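Local coordinates for protein acetone carboxylase alpha subunit (Xanthobacter autotrophicus Py2, PDB 5M45) that belongs to the hydantoinase B/oxoprolinase family, carries a manganese site and forms part of an assembly of six protein chains, at residues H541-W546 / A554-R559. Residues are numbered along the deposited sequence; the frame is centred on the assembly and turned at random.
Sequences HISSDW and AASGYR
Asp545 and Ser543 grip the backbone of Ala554 at both its polar ends, tying together two parts of one long loop. In Asp545, a chi1 of 57° places CG on the side flanked by both N and C of its own backbone, and this carries the carboxylate toward Ala554. Its OD1 lies 4.0 Å from Ala554 CB, while OD2 accepts the Ala554 N-H over 2.9 Å. That bond is nearly straight (161°) and arrives on the syn side, slightly out of the carboxylate plane. Ala554 CB rests 3.4 Å from the same OD2, and a methyl this small is consistent with so close an approach. Ser543, whose short side chain suits so near an approach, donates from OG to Ala554 O at 2.8 Å, tilted from the carbonyl plane. OG also touches Ser556 CB at 3.4 Å, where the two segments come nearest, the CA atoms of Ser543 and Ser556 being 4.9 Å apart. Ser556 OG turns elsewhere, to the backbone of a chain of another protein, so the buried loop also meets a subunit interface. The loop joins strands 532-535 and 559-563, which belong to different antiparallel sheets; helix 401-422 packs against Asp545, and strand 617-621 lies against Ala555 through Tyr621.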
ATOM      1  N   HIS A 541       6.776  14.447  27.520  1.00 12.11           N
ATOM      2  CA  HIS A 541       7.156  15.727  28.139  1.00 12.31           C
ATOM      3  C   HIS A 541       5.993  16.654  28.565  1.00 12.21           C
ATOM      4  O   HIS A 541       6.204  17.539  29.412  1.00 12.16           O
ATOM      5  CB  HIS A 541       8.096  16.500  27.199  1.00 12.51           C
ATOM      6  CG  HIS A 541       9.355  15.777  26.837  1.00 12.64           C
ATOM      7  ND1 HIS A 541      10.351  15.524  27.742  1.00 12.99           N
ATOM      8  CD2 HIS A 541       9.789  15.281  25.651  1.00 12.65           C
ATOM      9  CE1 HIS A 541      11.351  14.901  27.135  1.00 12.98           C
ATOM     10  NE2 HIS A 541      11.009  14.709  25.871  1.00 12.85           N
ATOM     11  N   ILE A 542       4.804  16.468  27.986  1.00 11.88           N
ATOM     12  CA  ILE A 542       3.640  17.350  28.170  1.00 11.81           C
ATOM     13  C   ILE A 542       2.413  16.519  28.590  1.00 12.00           C
ATOM     14  O   ILE A 542       2.129  15.473  27.991  1.00 11.69           O
ATOM     15  CB  ILE A 542       3.329  18.104  26.858  1.00 11.71           C
ATOM     16  CG1 ILE A 542       4.460  19.095  26.554  1.00 11.85           C
ATOM     17  CG2 ILE A 542       1.998  18.867  26.934  1.00 11.61           C
ATOM     18  CD1 ILE A 542       4.424  19.760  25.173  1.00 11.99           C
ATOM     19  N   SER A 543       1.692  16.999  29.619  1.00 12.16           N
ATOM     20  CA  SER A 543       0.360  16.529  29.939  1.00 12.23           C
ATOM     21  C   SER A 543      -0.647  17.327  29.109  1.00 12.25           C
ATOM     22  O   SER A 543      -0.683  18.546  29.222  1.00 12.26           O
ATOM     23  CB  SER A 543       0.052  16.729  31.430  1.00 12.50           C
ATOM     24  OG  SER A 543       0.822  15.877  32.233  1.00 12.89           O
ATOM     25  N   SER A 544      -1.476  16.657  28.310  1.00 12.18           N
ATOM     26  CA  SER A 544      -2.414  17.370  27.410  1.00 12.26           C
ATOM     27  C   SER A 544      -3.628  17.982  28.161  1.00 12.38           C
ATOM     28  O   SER A 544      -4.052  19.123  27.860  1.00 12.54           O
ATOM     29  CB  SER A 544      -2.886  16.456  26.256  1.00 12.29           C
ATOM     30  OG  SER A 544      -3.300  15.164  26.718  1.00 12.33           O
ATOM     31  N   ASP A 545      -4.177  17.232  29.117  1.00 12.21           N
ATOM     32  CA  ASP A 545      -5.273  17.718  29.964  1.00 12.33           C
ATOM     33  C   ASP A 545      -4.787  18.767  30.977  1.00 12.32           C
ATOM     34  O   ASP A 545      -3.615  18.780  31.331  1.00 12.54           O
ATOM     35  CB  ASP A 545      -5.893  16.545  30.715  1.00 12.47           C
ATOM     36  CG  ASP A 545      -4.864  15.778  31.553  1.00 12.88           C
ATOM     37  OD1 ASP A 545      -3.978  15.115  30.930  1.00 13.06           O
ATOM     38  OD2 ASP A 545      -4.935  15.871  32.807  1.00 13.33           O
ATOM     39  N   TRP A 546      -5.658  19.690  31.374  1.00 12.32           N
ATOM     40  CA  TRP A 546      -5.405  20.640  32.462  1.00 12.27           C
ATOM     41  C   TRP A 546      -6.505  20.410  33.525  1.00 12.33           C
ATOM     42  O   TRP A 546      -7.660  20.062  33.190  1.00 12.11           O
ATOM     43  CB  TRP A 546      -5.496  22.123  31.994  1.00 12.27           C
ATOM     44  CG  TRP A 546      -4.503  22.650  30.980  1.00 12.13           C
ATOM     45  CD1 TRP A 546      -3.651  21.935  30.175  1.00 12.03           C
ATOM     46  CD2 TRP A 546      -4.290  24.035  30.638  1.00 12.24           C
ATOM     47  NE1 TRP A 546      -2.938  22.780  29.355  1.00 11.98           N
ATOM     48  CE2 TRP A 546      -3.306  24.072  29.620  1.00 12.26           C
ATOM     49  CE3 TRP A 546      -4.854  25.246  31.078  1.00 12.39           C
ATOM     50  CZ2 TRP A 546      -2.829  25.287  29.079  1.00 12.24           C
ATOM     51  CZ3 TRP A 546      -4.398  26.433  30.560  1.00 12.38           C
ATOM     52  CH2 TRP A 546      -3.405  26.450  29.543  1.00 12.41           C
ATOM     53  N   ALA A 554      -3.249  15.702  35.160  1.00 11.55           N
ATOM     54  CA  ALA A 554      -2.724  14.363  35.424  1.00 11.74           C
ATOM     55  C   ALA A 554      -1.207  14.319  35.208  1.00 11.83           C
ATOM     56  O   ALA A 554      -0.634  15.175  34.515  1.00 11.78           O
ATOM     57  CB  ALA A 554      -3.382  13.355  34.495  1.00 11.51           C
ATOM     58  N   ALA A 555      -0.568  13.278  35.750  1.00 12.07           N
ATOM     59  CA  ALA A 555       0.836  12.984  35.448  1.00 12.17           C
ATOM     60  C   ALA A 555       1.053  12.760  33.954  1.00 12.21           C
ATOM     61  O   ALA A 555       0.134  12.330  33.256  1.00 12.22           O
ATOM     62  CB  ALA A 555       1.293  11.759  36.223  1.00 12.27           C
ATOM     63  N   SER A 556       2.277  13.033  33.483  1.00 12.55           N
ATOM     64  CA  SER A 556       2.697  12.802  32.102  1.00 12.56           C
ATOM     65  C   SER A 556       3.380  11.418  31.983  1.00 12.83           C
ATOM     66  O   SER A 556       3.402  10.656  32.950  1.00 13.08           O
ATOM     67  CB  SER A 556       3.599  13.961  31.630  1.00 12.68           C
ATOM     68  OG  SER A 556       4.837  14.024  32.342  1.00 12.74           O
ATOM     69  N   GLY A 557       3.920  11.090  30.807  1.00 12.84           N
ATOM     70  CA  GLY A 557       4.354   9.718  30.509  1.00 12.71           C
ATOM     71  C   GLY A 557       5.844   9.498  30.647  1.00 12.60           C
ATOM     72  O   GLY A 557       6.634  10.455  30.640  1.00 12.83           O
ATOM     73  N   TYR A 558       6.222   8.227  30.780  1.00 12.52           N
ATOM     74  CA  TYR A 558       7.601   7.788  30.753  1.00 12.62           C
ATOM     75  C   TYR A 558       7.681   6.328  30.274  1.00 12.81           C
ATOM     76  O   TYR A 558       6.674   5.638  30.185  1.00 12.79           O
ATOM     77  CB  TYR A 558       8.289   7.977  32.120  1.00 12.62           C
ATOM     78  CG  TYR A 558       7.817   7.004  33.209  1.00 12.58           C
ATOM     79  CD1 TYR A 558       6.682   7.261  33.964  1.00 12.48           C
ATOM     80  CD2 TYR A 558       8.506   5.818  33.462  1.00 12.65           C
ATOM     81  CE1 TYR A 558       6.244   6.369  34.950  1.00 12.53           C
ATOM     82  CE2 TYR A 558       8.067   4.908  34.453  1.00 12.74           C
ATOM     83  CZ  TYR A 558       6.942   5.180  35.190  1.00 12.64           C
ATOM     84  OH  TYR A 558       6.499   4.273  36.168  1.00 12.76           O
ATOM     85  N   ARG A 559       8.903   5.918  29.941  1.00 13.20           N
ATOM     86  CA  ARG A 559       9.253   4.584  29.449  1.00 13.46           C
ATOM     87  C   ARG A 559      10.036   3.791  30.495  1.00 13.53           C
ATOM     88  O   ARG A 559      10.960   4.340  31.120  1.00 13.66           O
ATOM     89  CB  ARG A 559      10.160   4.743  28.188  1.00 13.87           C
ATOM     90  CG  ARG A 559      10.857   3.497  27.720  1.00 14.39           C
ATOM     91  CD  ARG A 559      11.531   3.624  26.353  1.00 14.61           C
ATOM     92  NE  ARG A 559      12.687   4.542  26.289  1.00 14.73           N
ATOM     93  CZ  ARG A 559      13.619   4.498  25.322  1.00 14.82           C
ATOM     94  NH1 ARG A 559      13.597   3.564  24.365  1.00 14.85           N
ATOM     95  NH2 ARG A 559      14.597   5.382  25.310  1.00 14.97           N
TER